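Long-range contact in glyoxalase family protein (Bacillus cereus, PDB 1SS4), which is of unknown function but belongs to the metal-binding glyoxalase superfamily and may act as a methylmalonyl-CoA epimerase: residues T51-M63 against R71-I83. Numbering follows the deposited sequence.
Sequences TGLGSQCVEIAMM and RIELSRFLTPPTI
Met63 and Ile72 pair near the loop end of an antiparallel beta hairpin, their backbones joined by two hydrogen bonds. In the selenomethionine side chain of Met63, CG lies beside the backbone N (chi1 -49°), 3.8 Å from Leu74 CD1 on the face that also holds Ala61, Glu59 and Arg76; bends at chi2 and chi3 then turn its end away from segment 71-83. Further along that face, Cys57 SG packs 3.4 Å from Leu78 CD2. Here the pairing slips by one residue in a classic beta bulge: Cys57 O accepts from both Leu78 N (2.7 Å) and Thr79 N (3.2 Å). Between these ends sits the salt bridge of Glu59 and Arg76. Arg76 folds back at chi3 (65°), bringing NH2 to 2.6 Å from Glu59 OE1, with NE adding a weak bond to the same oxygen. OE1 lies in the guanidinium plane, but the two groups are nearly perpendicular, and NH2 reaches OE1 from its anti side, well out of the carboxylate plane. Glu59 OE2 makes a second salt bridge, to Arg39 NE, so this buried acid probably keeps its negative charge. On the reverse face Val58 CG2 approaches the Phe77 ring obliquely, 3.4 Å from CD1, and the bent Met62 chain lays SE against Glu73 CB. These are the inner strands of a four-stranded glyoxalase-fold sheet: strand 35-42 flanks 57-64, strand 9-18 flanks 71-79, and helix 22-32 packs against Glu59, Ala61, Ile72 and Leu74.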
ATOM      1  N   THR A  51       6.628   8.839  13.761  1.00 24.57           N
ATOM      2  CA  THR A  51       7.469   7.748  13.270  1.00 25.22           C
ATOM      3  C   THR A  51       8.332   7.107  14.332  1.00 26.93           C
ATOM      4  O   THR A  51       8.800   5.977  14.151  1.00 26.03           O
ATOM      5  CB  THR A  51       8.447   8.233  12.228  1.00 23.05           C
ATOM      6  OG1 THR A  51       9.313   9.194  12.847  1.00 23.49           O
ATOM      7  CG2 THR A  51       7.727   8.885  11.026  1.00 23.14           C
ATOM      8  N   GLY A  52       8.565   7.832  15.426  1.00 28.66           N
ATOM      9  CA  GLY A  52       9.428   7.319  16.470  1.00 28.83           C
ATOM     10  C   GLY A  52      10.900   7.528  16.130  1.00 29.86           C
ATOM     11  O   GLY A  52      11.770   7.082  16.878  1.00 31.66           O
ATOM     12  N   LEU A  53      11.201   8.199  15.016  1.00 29.67           N
ATOM     13  CA  LEU A  53      12.602   8.414  14.654  1.00 30.93           C
ATOM     14  C   LEU A  53      13.211   9.609  15.394  1.00 35.71           C
ATOM     15  O   LEU A  53      14.433   9.709  15.553  1.00 35.73           O
ATOM     16  CB  LEU A  53      12.747   8.565  13.132  1.00 27.88           C
ATOM     17  CG  LEU A  53      12.312   7.260  12.443  1.00 23.28           C
ATOM     18  CD1 LEU A  53      12.325   7.431  10.929  1.00 25.46           C
ATOM     19  CD2 LEU A  53      13.238   6.103  12.875  1.00 23.57           C
ATOM     20  N   GLY A  54      12.352  10.502  15.869  1.00 38.08           N
ATOM     21  CA  GLY A  54      12.829  11.647  16.616  1.00 42.59           C
ATOM     22  C   GLY A  54      13.295  12.804  15.763  1.00 43.93           C
ATOM     23  O   GLY A  54      12.488  13.570  15.232  1.00 46.17           O
ATOM     24  N   SER A  55      14.603  12.948  15.629  1.00 44.35           N
ATOM     25  CA  SER A  55      15.124  14.042  14.834  1.00 45.70           C
ATOM     26  C   SER A  55      15.062  13.644  13.364  1.00 45.37           C
ATOM     27  O   SER A  55      15.956  12.953  12.875  1.00 48.79           O
ATOM     28  CB  SER A  55      16.562  14.342  15.241  1.00 47.05           C
ATOM     29  OG  SER A  55      16.979  15.593  14.723  1.00 51.65           O
ATOM     30  N   GLN A  56      13.999  14.046  12.667  1.00 41.10           N
ATOM     31  CA  GLN A  56      13.889  13.705  11.253  1.00 38.76           C
ATOM     32  C   GLN A  56      13.510  14.873  10.375  1.00 37.02           C
ATOM     33  O   GLN A  56      12.911  15.859  10.827  1.00 37.90           O
ATOM     34  CB  GLN A  56      12.895  12.542  11.010  1.00 37.95           C
ATOM     35  CG  GLN A  56      11.429  12.843  11.232  1.00 37.04           C
ATOM     36  CD  GLN A  56      10.515  11.733  10.712  1.00 34.74           C
ATOM     37  OE1 GLN A  56      10.718  10.556  11.006  1.00 30.05           O
ATOM     38  NE2 GLN A  56       9.498  12.112   9.940  1.00 31.66           N
ATOM     39  N   CYS A  57      13.890  14.742   9.111  1.00 34.19           N
ATOM     40  CA  CYS A  57      13.627  15.722   8.079  1.00 34.53           C
ATOM     41  C   CYS A  57      13.274  14.877   6.869  1.00 32.61           C
ATOM     42  O   CYS A  57      14.106  14.120   6.377  1.00 30.44           O
ATOM     43  CB  CYS A  57      14.885  16.541   7.780  1.00 38.31           C
ATOM     44  SG  CYS A  57      14.638  17.837   6.535  1.00 51.54           S
ATOM     45  N   VAL A  58      12.036  14.987   6.410  1.00 31.27           N
ATOM     46  CA  VAL A  58      11.595  14.215   5.259  1.00 30.93           C
ATOM     47  C   VAL A  58      10.880  15.111   4.266  1.00 30.53           C
ATOM     48  O   VAL A  58      10.246  16.090   4.652  1.00 32.30           O
ATOM     49  CB  VAL A  58      10.623  13.107   5.694  1.00 31.96           C
ATOM     50  CG1 VAL A  58      10.188  12.298   4.497  1.00 36.06           C
ATOM     51  CG2 VAL A  58      11.294  12.202   6.707  1.00 34.34           C
ATOM     52  N   GLU A  59      11.029  14.815   2.979  1.00 29.49           N
ATOM     53  CA  GLU A  59      10.323  15.573   1.967  1.00 28.54           C
ATOM     54  C   GLU A  59       9.170  14.662   1.550  1.00 29.13           C
ATOM     55  O   GLU A  59       9.367  13.466   1.277  1.00 26.25           O
ATOM     56  CB  GLU A  59      11.209  15.875   0.764  1.00 31.56           C
ATOM     57  CG  GLU A  59      10.571  16.878  -0.192  1.00 32.29           C
ATOM     58  CD  GLU A  59      11.399  17.092  -1.448  1.00 35.78           C
ATOM     59  OE1 GLU A  59      12.456  16.436  -1.576  1.00 36.50           O
ATOM     60  OE2 GLU A  59      10.989  17.911  -2.309  1.00 36.23           O
ATOM     61  N   ILE A  60       7.976  15.234   1.497  1.00 28.15           N
ATOM     62  CA  ILE A  60       6.764  14.490   1.168  1.00 29.29           C
ATOM     63  C   ILE A  60       6.044  15.017  -0.065  1.00 29.41           C
ATOM     64  O   ILE A  60       6.042  16.223  -0.328  1.00 30.44           O
ATOM     65  CB  ILE A  60       5.784  14.545   2.359  1.00 29.34           C
ATOM     66  CG1 ILE A  60       6.365  13.760   3.537  1.00 31.50           C
ATOM     67  CG2 ILE A  60       4.434  13.979   1.970  1.00 34.61           C
ATOM     68  CD1 ILE A  60       5.590  13.959   4.810  1.00 36.36           C
ATOM     69  N   ALA A  61       5.436  14.105  -0.815  1.00 26.93           N
ATOM     70  CA  ALA A  61       4.671  14.459  -2.007  1.00 28.51           C
ATOM     71  C   ALA A  61       3.404  13.618  -1.999  1.00 29.25           C
ATOM     72  O   ALA A  61       3.467  12.404  -1.840  1.00 29.58           O
ATOM     73  CB  ALA A  61       5.474  14.184  -3.264  1.00 27.51           C
HETATM   74  N   MSE A  62       2.254  14.256  -2.164  1.00 26.74           N
HETATM   75  CA  MSE A  62       0.999  13.525  -2.160  1.00 27.07           C
HETATM   76  C   MSE A  62       0.413  13.442  -3.566  1.00 28.77           C
HETATM   77  O   MSE A  62       0.196  14.465  -4.216  1.00 26.64           O
HETATM   78  CB  MSE A  62       0.005  14.206  -1.217  1.00 29.03           C
HETATM   79  CG  MSE A  62      -1.268  13.411  -0.966  1.00 30.42           C
HETATM   80 SE   MSE A  62      -0.984  11.748   0.033  0.93 35.27          SE
HETATM   81  CE  MSE A  62      -0.762  12.468   1.854  1.00 31.96           C
HETATM   82  N   MSE A  63       0.191  12.213  -4.031  1.00 28.09           N
HETATM   83  CA  MSE A  63      -0.379  11.952  -5.356  1.00 28.38           C
HETATM   84  C   MSE A  63      -1.838  11.529  -5.163  1.00 26.37           C
HETATM   85  O   MSE A  63      -2.147  10.765  -4.251  1.00 24.93           O
HETATM   86  CB  MSE A  63       0.329  10.777  -6.043  1.00 28.63           C
HETATM   87  CG  MSE A  63       1.846  10.795  -6.055  1.00 36.25           C
HETATM   88 SE   MSE A  63       2.524  12.316  -7.049  0.91 42.08          SE
HETATM   89  CE  MSE A  63       2.036  11.808  -8.845  1.00 39.50           C
ATOM     90  N   ARG A  71      -4.978   7.808  -2.878  1.00 24.22           N
ATOM     91  CA  ARG A  71      -3.763   8.589  -2.832  1.00 23.45           C
ATOM     92  C   ARG A  71      -2.526   7.761  -2.533  1.00 24.88           C
ATOM     93  O   ARG A  71      -2.592   6.752  -1.825  1.00 23.25           O
ATOM     94  CB  ARG A  71      -3.886   9.692  -1.773  1.00 24.61           C
ATOM     95  CG  ARG A  71      -4.855  10.810  -2.127  1.00 23.69           C
ATOM     96  CD  ARG A  71      -5.150  11.708  -0.914  1.00 28.35           C
ATOM     97  NE  ARG A  71      -5.850  12.912  -1.345  1.00 28.89           N
ATOM     98  CZ  ARG A  71      -7.143  12.962  -1.645  1.00 30.99           C
ATOM     99  NH1 ARG A  71      -7.898  11.875  -1.541  1.00 34.23           N
ATOM    100  NH2 ARG A  71      -7.673  14.095  -2.086  1.00 32.90           N
ATOM    101  N   ILE A  72      -1.400   8.220  -3.075  1.00 23.39           N
ATOM    102  CA  ILE A  72      -0.105   7.600  -2.842  1.00 22.11           C
ATOM    103  C   ILE A  72       0.777   8.700  -2.260  1.00 24.56           C
ATOM    104  O   ILE A  72       0.982   9.750  -2.873  1.00 24.44           O
ATOM    105  CB  ILE A  72       0.531   7.083  -4.129  1.00 21.67           C
ATOM    106  CG1 ILE A  72      -0.276   5.913  -4.661  1.00 22.89           C
ATOM    107  CG2 ILE A  72       1.998   6.691  -3.883  1.00 20.29           C
ATOM    108  CD1 ILE A  72       0.010   5.600  -6.142  1.00 30.37           C
ATOM    109  N   GLU A  73       1.278   8.463  -1.057  1.00 22.44           N
ATOM    110  CA  GLU A  73       2.153   9.429  -0.410  1.00 23.38           C
ATOM    111  C   GLU A  73       3.579   8.976  -0.648  1.00 22.59           C
ATOM    112  O   GLU A  73       3.939   7.842  -0.316  1.00 24.32           O
ATOM    113  CB  GLU A  73       1.888   9.482   1.098  1.00 22.26           C
ATOM    114  CG  GLU A  73       2.690  10.559   1.816  1.00 29.77           C
ATOM    115  CD  GLU A  73       2.365  10.654   3.313  1.00 34.39           C
ATOM    116  OE1 GLU A  73       1.170  10.740   3.676  1.00 39.30           O
ATOM    117  OE2 GLU A  73       3.300  10.650   4.130  1.00 37.75           O
ATOM    118  N   LEU A  74       4.388   9.863  -1.209  1.00 22.26           N
ATOM    119  CA  LEU A  74       5.783   9.564  -1.479  1.00 22.13           C
ATOM    120  C   LEU A  74       6.625  10.324  -0.457  1.00 24.89           C
ATOM    121  O   LEU A  74       6.408  11.524  -0.224  1.00 22.79           O
ATOM    122  CB  LEU A  74       6.129   9.984  -2.918  1.00 25.06           C
ATOM    123  CG  LEU A  74       5.283   9.310  -4.005  1.00 23.75           C
ATOM    124  CD1 LEU A  74       5.534   9.969  -5.357  1.00 27.66           C
ATOM    125  CD2 LEU A  74       5.604   7.799  -4.084  1.00 23.66           C
ATOM    126  N   SER A  75       7.554   9.612   0.183  1.00 24.44           N
ATOM    127  CA  SER A  75       8.434  10.197   1.192  1.00 25.81           C
ATOM    128  C   SER A  75       9.906   9.946   0.879  1.00 25.25           C
ATOM    129  O   SER A  75      10.277   8.872   0.398  1.00 24.22           O
ATOM    130  CB  SER A  75       8.139   9.610   2.578  1.00 25.73           C
ATOM    131  OG  SER A  75       6.907  10.090   3.077  1.00 34.07           O
ATOM    132  N   ARG A  76      10.728  10.948   1.162  1.00 25.05           N
ATOM    133  CA  ARG A  76      12.175  10.863   0.982  1.00 28.67           C
ATOM    134  C   ARG A  76      12.813  11.358   2.280  1.00 27.58           C
ATOM    135  O   ARG A  76      12.568  12.491   2.709  1.00 27.29           O
ATOM    136  CB  ARG A  76      12.638  11.750  -0.173  1.00 30.69           C
ATOM    137  CG  ARG A  76      14.142  11.707  -0.382  1.00 39.57           C
ATOM    138  CD  ARG A  76      14.547  12.565  -1.572  1.00 42.74           C
ATOM    139  NE  ARG A  76      14.288  13.990  -1.356  1.00 45.59           N
ATOM    140  CZ  ARG A  76      15.099  14.804  -0.685  1.00 47.79           C
ATOM    141  NH1 ARG A  76      16.228  14.339  -0.156  1.00 47.91           N
ATOM    142  NH2 ARG A  76      14.788  16.087  -0.553  1.00 47.63           N
ATOM    143  N   PHE A  77      13.616  10.505   2.910  1.00 28.52           N
ATOM    144  CA  PHE A  77      14.284  10.859   4.157  1.00 29.64           C
ATOM    145  C   PHE A  77      15.567  11.661   3.912  1.00 30.46           C
ATOM    146  O   PHE A  77      16.390  11.259   3.116  1.00 30.69           O
ATOM    147  CB  PHE A  77      14.648   9.591   4.938  1.00 26.62           C
ATOM    148  CG  PHE A  77      13.517   9.034   5.772  1.00 28.28           C
ATOM    149  CD1 PHE A  77      13.293   9.504   7.065  1.00 25.60           C
ATOM    150  CD2 PHE A  77      12.659   8.065   5.256  1.00 25.32           C
ATOM    151  CE1 PHE A  77      12.218   9.017   7.835  1.00 24.97           C
ATOM    152  CE2 PHE A  77      11.593   7.577   6.008  1.00 23.93           C
ATOM    153  CZ  PHE A  77      11.367   8.052   7.302  1.00 27.10           C
ATOM    154  N   LEU A  78      15.715  12.804   4.578  1.00 32.77           N
ATOM    155  CA  LEU A  78      16.955  13.579   4.474  1.00 33.00           C
ATOM    156  C   LEU A  78      17.725  13.077   5.705  1.00 33.60           C
ATOM    157  O   LEU A  78      18.891  12.688   5.622  1.00 36.20           O
ATOM    158  CB  LEU A  78      16.672  15.071   4.561  1.00 35.34           C
ATOM    159  CG  LEU A  78      16.067  15.720   3.309  1.00 38.36           C
ATOM    160  CD1 LEU A  78      14.645  15.223   3.062  1.00 38.16           C
ATOM    161  CD2 LEU A  78      16.067  17.226   3.489  1.00 41.94           C
ATOM    162  N   THR A  79      17.044  13.059   6.841  1.00 30.90           N
ATOM    163  CA  THR A  79      17.609  12.530   8.083  1.00 31.86           C
ATOM    164  C   THR A  79      16.468  11.894   8.887  1.00 30.86           C
ATOM    165  O   THR A  79      15.332  12.391   8.874  1.00 30.27           O
ATOM    166  CB  THR A  79      18.265  13.631   8.957  1.00 32.35           C
ATOM    167  OG1 THR A  79      17.305  14.655   9.221  1.00 35.10           O
ATOM    168  CG2 THR A  79      19.483  14.233   8.257  1.00 36.93           C
ATOM    169  N   PRO A  80      16.738  10.753   9.544  1.00 28.62           N
ATOM    170  CA  PRO A  80      18.028  10.056   9.550  1.00 28.37           C
ATOM    171  C   PRO A  80      18.097   9.360   8.200  1.00 27.90           C
ATOM    172  O   PRO A  80      17.084   9.253   7.530  1.00 27.02           O
ATOM    173  CB  PRO A  80      17.859   9.046  10.671  1.00 27.95           C
ATOM    174  CG  PRO A  80      16.396   8.659  10.517  1.00 28.64           C
ATOM    175  CD  PRO A  80      15.745  10.019  10.350  1.00 28.99           C
ATOM    176  N   PRO A  81      19.274   8.873   7.778  1.00 29.11           N
ATOM    177  CA  PRO A  81      19.224   8.218   6.465  1.00 26.37           C
ATOM    178  C   PRO A  81      18.455   6.892   6.500  1.00 25.34           C
ATOM    179  O   PRO A  81      18.212   6.319   7.571  1.00 24.59           O
ATOM    180  CB  PRO A  81      20.699   8.010   6.137  1.00 30.25           C
ATOM    181  CG  PRO A  81      21.278   7.706   7.467  1.00 28.92           C
ATOM    182  CD  PRO A  81      20.630   8.789   8.352  1.00 29.35           C
ATOM    183  N   THR A  82      18.059   6.391   5.337  1.00 23.42           N
ATOM    184  CA  THR A  82      17.371   5.110   5.335  1.00 22.52           C
ATOM    185  C   THR A  82      18.450   4.055   5.669  1.00 22.31           C
ATOM    186  O   THR A  82      19.645   4.274   5.445  1.00 23.28           O
ATOM    187  CB  THR A  82      16.676   4.846   3.965  1.00 24.28           C
ATOM    188  OG1 THR A  82      17.573   5.156   2.906  1.00 21.82           O
ATOM    189  CG2 THR A  82      15.433   5.747   3.808  1.00 23.88           C
ATOM    190  N   ILE A  83      18.021   2.919   6.203  1.00 20.52           N
ATOM    191  CA  ILE A  83      18.923   1.860   6.620  1.00 21.25           C
ATOM    192  C   ILE A  83      18.482   0.465   6.160  1.00 20.48           C
ATOM    193  O   ILE A  83      19.063  -0.532   6.562  1.00 20.71           O
ATOM    194  CB  ILE A  83      18.996   1.862   8.140  1.00 22.51           C
ATOM    195  CG1 ILE A  83      17.595   1.609   8.697  1.00 24.99           C
ATOM    196  CG2 ILE A  83      19.506   3.208   8.603  1.00 20.72           C
ATOM    197  CD1 ILE A  83      17.525   1.455  10.212  1.00 22.44           C
TER